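Local coordinates for protein EscN (PDB 2OBL) that belongs to the ATP synthase alpha/beta family, has a P-loop NTPase core and, as an EscN protein, probably serves type III secretion, at residues 88-93 with 327-332; 55-60 with 66-71. The protein carries 1 engineered substitution. One frame throughout, in Å; residues are numbered along the deposited sequence.

Contact 1. Residues 88-93 with 327-332; sequences LGMICN and QSTKDI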
loop_
_atom_site.group_PDB
_atom_site.type_symbol
_atom_site.label_atom_id
_atom_site.label_comp_id
_atom_site.label_asym_id
_atom_site.label_seq_id
_atom_site.Cartn_x
_atom_site.Cartn_y
_atom_site.Cartn_z
ATOM N N LEU A 88 -3.767 4.838 -4.377
ATOM C CA LEU A 88 -3.890 4.924 -2.924
ATOM C C LEU A 88 -5.300 5.400 -2.565
ATOM O O LEU A 88 -5.902 4.902 -1.635
ATOM C CB LEU A 88 -2.869 5.892 -2.327
ATOM C CG LEU A 88 -1.397 5.516 -2.505
ATOM C CD1 LEU A 88 -0.518 6.352 -1.606
ATOM C CD2 LEU A 88 -1.199 4.040 -2.206
ATOM N N GLY A 89 -5.806 6.373 -3.304
ATOM C CA GLY A 89 -7.181 6.829 -3.092
ATOM C C GLY A 89 -8.195 5.712 -3.282
ATOM O O GLY A 89 -9.120 5.552 -2.483
ATOM N N MET A 90 -8.037 4.941 -4.352
ATOM C CA MET A 90 -8.975 3.853 -4.640
ATOM C C MET A 90 -8.991 2.861 -3.495
ATOM O O MET A 90 -10.041 2.348 -3.097
ATOM C CB MET A 90 -8.559 3.127 -5.911
ATOM C CG MET A 90 -8.859 3.899 -7.164
ATOM S SD MET A 90 -8.291 2.979 -8.602
ATOM C CE MET A 90 -9.144 1.424 -8.386
ATOM N N ILE A 91 -7.804 2.592 -2.966
ATOM C CA ILE A 91 -7.670 1.643 -1.869
ATOM C C ILE A 91 -8.360 2.154 -0.602
ATOM O O ILE A 91 -9.110 1.417 0.037
ATOM C CB ILE A 91 -6.178 1.283 -1.582
ATOM C CG1 ILE A 91 -5.585 0.479 -2.753
ATOM C CG2 ILE A 91 -6.108 0.462 -0.301
ATOM C CD1 ILE A 91 -4.045 0.341 -2.712
ATOM N N CYS A 92 -8.118 3.415 -0.237
ATOM C CA CYS A 92 -8.754 3.978 0.950
ATOM C C CYS A 92 -10.275 3.932 0.831
ATOM O O CYS A 92 -10.972 3.644 1.802
ATOM C CB CYS A 92 -8.297 5.420 1.202
ATOM S SG CYS A 92 -6.588 5.599 1.761
ATOM N N ASN A 93 -10.787 4.188 -0.370
ATOM C CA ASN A 93 -12.233 4.255 -0.569
ATOM C C ASN A 93 -12.876 2.884 -0.733
ATOM O O ASN A 93 -14.072 2.716 -0.482
ATOM C CB ASN A 93 -12.545 5.128 -1.776
ATOM C CG ASN A 93 -12.186 6.582 -1.547
ATOM O OD1 ASN A 93 -12.224 7.066 -0.421
ATOM N ND2 ASN A 93 -11.845 7.287 -2.617
ATOM N N GLN A 327 -9.050 -0.308 -14.405
ATOM C CA GLN A 327 -10.189 0.039 -13.574
ATOM C C GLN A 327 -10.160 1.520 -13.243
ATOM O O GLN A 327 -9.187 2.021 -12.679
ATOM C CB GLN A 327 -10.122 -0.762 -12.284
ATOM C CG GLN A 327 -11.342 -0.650 -11.397
ATOM C CD GLN A 327 -11.188 -1.513 -10.167
ATOM O OE1 GLN A 327 -10.197 -2.217 -10.027
ATOM N NE2 GLN A 327 -12.161 -1.469 -9.275
ATOM N N SER A 328 -11.228 2.224 -13.605
ATOM C CA SER A 328 -11.334 3.642 -13.280
ATOM C C SER A 328 -11.719 3.821 -11.816
ATOM O O SER A 328 -12.173 2.887 -11.157
ATOM C CB SER A 328 -12.390 4.311 -14.159
ATOM O OG SER A 328 -13.666 3.796 -13.838
ATOM N N THR A 329 -11.554 5.041 -11.326
ATOM C CA THR A 329 -11.897 5.389 -9.956
ATOM C C THR A 329 -13.368 5.102 -9.632
ATOM O O THR A 329 -13.687 4.625 -8.546
ATOM C CB THR A 329 -11.576 6.871 -9.694
ATOM O OG1 THR A 329 -10.154 7.049 -9.653
ATOM C CG2 THR A 329 -12.176 7.338 -8.388
ATOM N N LYS A 330 -14.263 5.378 -10.574
ATOM C CA LYS A 330 -15.692 5.162 -10.327
ATOM C C LYS A 330 -16.170 3.766 -10.744
ATOM O O LYS A 330 -17.335 3.410 -10.544
ATOM C CB LYS A 330 -16.529 6.252 -10.999
ATOM C CG LYS A 330 -16.722 6.086 -12.500
ATOM C CD LYS A 330 -17.726 7.109 -13.013
ATOM C CE LYS A 330 -17.857 7.077 -14.527
ATOM N NZ LYS A 330 -18.771 8.146 -15.009
ATOM N N ASP A 331 -15.259 2.983 -11.316
ATOM C CA ASP A 331 -15.526 1.600 -11.710
ATOM C C ASP A 331 -15.438 0.706 -10.474
ATOM O O ASP A 331 -14.377 0.149 -10.179
ATOM C CB ASP A 331 -14.492 1.177 -12.758
ATOM C CG ASP A 331 -14.721 -0.219 -13.300
ATOM O OD1 ASP A 331 -15.583 -0.955 -12.779
ATOM O OD2 ASP A 331 -14.011 -0.581 -14.263
ATOM N N ILE A 332 -16.558 0.580 -9.764
ATOM C CA ILE A 332 -16.638 -0.121 -8.475
ATOM C C ILE A 332 -16.904 -1.617 -8.653
ATOM O O ILE A 332 -17.607 -2.023 -9.581
ATOM C CB ILE A 332 -17.777 0.484 -7.594
ATOM C CG1 ILE A 332 -17.649 2.009 -7.504
ATOM C CG2 ILE A 332 -17.797 -0.148 -6.201
ATOM C CD1 ILE A 332 -16.244 2.498 -7.162
#
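A helix-against-turn contact sets the outer side of helix 84-94 against the loop 327-332, and M90 provides almost all of the helix surface involved. Its methyl CE lies over the flat face of the Q327 amide, 4.0 Å from Q327 CD and almost straight above that carbon. It also comes within 4.4 Å of S328 O. Nearer the helix, M90 CG is 4.2 Å from T329 OG1, which puts the thioether chain across both the glutamine and the start of the turn. M90 reaches out with CG beside its own backbone N (chi1 -75°), then bends at the sulfur and carries the methyl down onto the amide. No hydrogen bond crosses between the segments; the contact is van der Waals and buries 155 Å² in all.

Helix 84-94 starts within a strand-loop-helix element whose sequence and geometry fit a Walker A P-loop. L88, I91 and C92 on its inner side pack on M165 of strand 161-167, while M90 looks outward to the C-terminal part of the chain. Opposite it, residues S328 to D331 form a type I beta turn, with D331 N bonded to S328 O at 3.1 Å, and D331 then centres an inverse gamma turn. Q327, extended beyond CG, lays its amide across the mouth of this turn. Q327 NE2 donates to D331 O at 2.9 Å with an N-H...O angle of 166°, the acceptor lying in the amide plane. Q327 OE1 accepts from R60 N at the start of helix 60-65, and the helix end would probably polarise that carbonyl. Bonds at both ends fix the rotation of the amide and keep its face turned to M90, while D331 OD2 forms a salt bridge with R60 NH2.

Contact 2. Residues 55-60 with 66-71; sequences FILGVR and LTCGIG
F55 and C68 meet where two short, weakly paired antiparallel strands, 54-55 and 68-69, flank helix 60-65. F55 N donates to C68 O at 2.8 Å; the N-H...O angle is 175°, although the donor stands well above the carbonyl plane. The return link is made by water, which donates to F55 O at 2.7 Å and accepts from C68 N at 2.9 Å. With CG swung beside its carbonyl carbon (chi1 -178°), F55 sends its ring away from 66-71 and leaves CB to do the touching, 3.5 Å from G69 C. I70 CG1 is 4.1 Å from the same CB and, like C68 CB, sits at the ring edge near its plane. C68 places SG beside its backbone N (chi1 -64°), which sends the sulfur out across the gap to L57, whose CD1 is 3.8 Å from SG. I62 of helix 60-65 covers both L57 and C68. D63 of that helix binds L57 N through OD1 and G58 N through OD2, I91 of helix 84-94 packs on L57, and beyond G71 the chain enters strand 73-78 of the central sheet.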
loop_
_atom_site.group_PDB
_atom_site.type_symbol
_atom_site.label_atom_id
_atom_site.label_comp_id
_atom_site.label_asym_id
_atom_site.label_seq_id
_atom_site.Cartn_x
_atom_site.Cartn_y
_atom_site.Cartn_z
ATOM N N PHE A 55 -7.907 -9.681 2.699
ATOM C CA PHE A 55 -8.126 -8.266 2.960
ATOM C C PHE A 55 -8.457 -7.621 1.636
ATOM O O PHE A 55 -7.618 -7.572 0.732
ATOM C CB PHE A 55 -6.883 -7.611 3.568
ATOM C CG PHE A 55 -7.066 -6.159 3.891
ATOM C CD1 PHE A 55 -7.686 -5.770 5.073
ATOM C CD2 PHE A 55 -6.631 -5.186 3.019
ATOM C CE1 PHE A 55 -7.857 -4.409 5.378
ATOM C CE2 PHE A 55 -6.798 -3.832 3.313
ATOM C CZ PHE A 55 -7.418 -3.451 4.485
ATOM N N ILE A 56 -9.699 -7.165 1.511
ATOM C CA ILE A 56 -10.212 -6.675 0.240
ATOM C C ILE A 56 -9.852 -5.198 0.049
ATOM O O ILE A 56 -10.082 -4.378 0.936
ATOM C CB ILE A 56 -11.753 -6.904 0.157
ATOM C CG1 ILE A 56 -12.069 -8.385 0.367
ATOM C CG2 ILE A 56 -12.316 -6.430 -1.172
ATOM C CD1 ILE A 56 -13.513 -8.647 0.775
ATOM N N LEU A 57 -9.271 -4.865 -1.101
ATOM C CA LEU A 57 -8.868 -3.485 -1.388
ATOM C C LEU A 57 -9.885 -2.736 -2.257
ATOM O O LEU A 57 -9.903 -1.503 -2.293
ATOM C CB LEU A 57 -7.505 -3.465 -2.096
ATOM C CG LEU A 57 -6.288 -3.966 -1.316
ATOM C CD1 LEU A 57 -5.006 -3.616 -2.070
ATOM C CD2 LEU A 57 -6.244 -3.375 0.073
ATOM N N GLY A 58 -10.698 -3.486 -2.987
ATOM C CA GLY A 58 -11.608 -2.890 -3.953
ATOM C C GLY A 58 -10.862 -2.494 -5.217
ATOM O O GLY A 58 -11.232 -1.529 -5.895
ATOM N N VAL A 59 -9.787 -3.223 -5.514
ATOM C CA VAL A 59 -9.027 -3.048 -6.743
ATOM C C VAL A 59 -8.972 -4.417 -7.408
ATOM O O VAL A 59 -8.366 -5.349 -6.873
ATOM C CB VAL A 59 -7.582 -2.544 -6.464
ATOM C CG1 VAL A 59 -6.804 -2.397 -7.766
ATOM C CG2 VAL A 59 -7.610 -1.219 -5.718
ATOM N N ARG A 60 -9.628 -4.546 -8.558
ATOM C CA ARG A 60 -9.761 -5.854 -9.216
ATOM C C ARG A 60 -8.448 -6.568 -9.462
ATOM O O ARG A 60 -8.332 -7.755 -9.205
ATOM C CB ARG A 60 -10.525 -5.735 -10.537
ATOM C CG ARG A 60 -12.005 -5.456 -10.352
ATOM C CD ARG A 60 -12.766 -5.681 -11.660
ATOM N NE ARG A 60 -12.304 -4.777 -12.712
ATOM C CZ ARG A 60 -12.939 -3.669 -13.080
ATOM N NH1 ARG A 60 -14.072 -3.319 -12.486
ATOM N NH2 ARG A 60 -12.429 -2.899 -14.041
ATOM N N LEU A 66 -3.619 -10.901 -6.917
ATOM C CA LEU A 66 -2.517 -10.699 -5.974
ATOM C C LEU A 66 -3.096 -10.484 -4.585
ATOM O O LEU A 66 -2.694 -9.564 -3.871
ATOM C CB LEU A 66 -1.715 -9.459 -6.375
ATOM C CG LEU A 66 -1.119 -9.419 -7.784
ATOM C CD1 LEU A 66 -0.872 -7.965 -8.281
ATOM C CD2 LEU A 66 0.162 -10.231 -7.787
ATOM N N THR A 67 -4.051 -11.329 -4.222
ATOM C CA THR A 67 -4.919 -11.068 -3.078
ATOM C C THR A 67 -4.180 -10.831 -1.771
ATOM O O THR A 67 -3.299 -11.607 -1.382
ATOM C CB THR A 67 -5.922 -12.209 -2.879
ATOM O OG1 THR A 67 -6.401 -12.643 -4.162
ATOM C CG2 THR A 67 -7.069 -11.746 -2.011
ATOM N N CYS A 68 -4.556 -9.744 -1.106
ATOM C CA CYS A 68 -3.951 -9.352 0.165
ATOM C C CYS A 68 -4.614 -10.110 1.299
ATOM O O CYS A 68 -5.727 -10.599 1.149
ATOM C CB CYS A 68 -4.139 -7.862 0.422
ATOM S SG CYS A 68 -3.332 -6.782 -0.745
ATOM N N GLY A 69 -3.935 -10.168 2.443
ATOM C CA GLY A 69 -4.471 -10.832 3.620
ATOM C C GLY A 69 -4.526 -9.928 4.837
ATOM O O GLY A 69 -3.749 -8.985 4.954
ATOM N N ILE A 70 -5.454 -10.212 5.743
ATOM C CA ILE A 70 -5.561 -9.430 6.979
ATOM C C ILE A 70 -4.290 -9.586 7.809
ATOM O O ILE A 70 -3.891 -10.715 8.160
ATOM C CB ILE A 70 -6.805 -9.813 7.799
ATOM C CG1 ILE A 70 -8.082 -9.545 6.989
ATOM C CG2 ILE A 70 -6.849 -9.047 9.104
ATOM C CD1 ILE A 70 -9.376 -9.893 7.746
ATOM N N GLY A 71 -3.647 -8.453 8.085
ATOM C CA GLY A 71 -2.410 -8.400 8.867
ATOM C C GLY A 71 -1.135 -8.446 8.029
ATOM O O GLY A 71 -0.036 -8.482 8.562
HETATM O O HOH W 1 -6.740 -7.945 -1.832
#

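In the fold
The centres of the two contacts are 13 Å apart, and the contacts come in series along the chain: both segments of contact 2 precede 88-93, whereas 327-332 follows 234 residues later. Helix 84-94 serves both, offering M90 to the turn and I91 to L57, with V59 packed on L87, M90 and I91. The beginning of helix 60-65 is the other shared element, since R60 meets contact 1 through its backbone N and its guanidinium and also reaches F324 O, just before 327-332. Through these two helices the C-terminal helical region is fitted against the nucleotide-binding domain, one contact in the interior and the other partly buried.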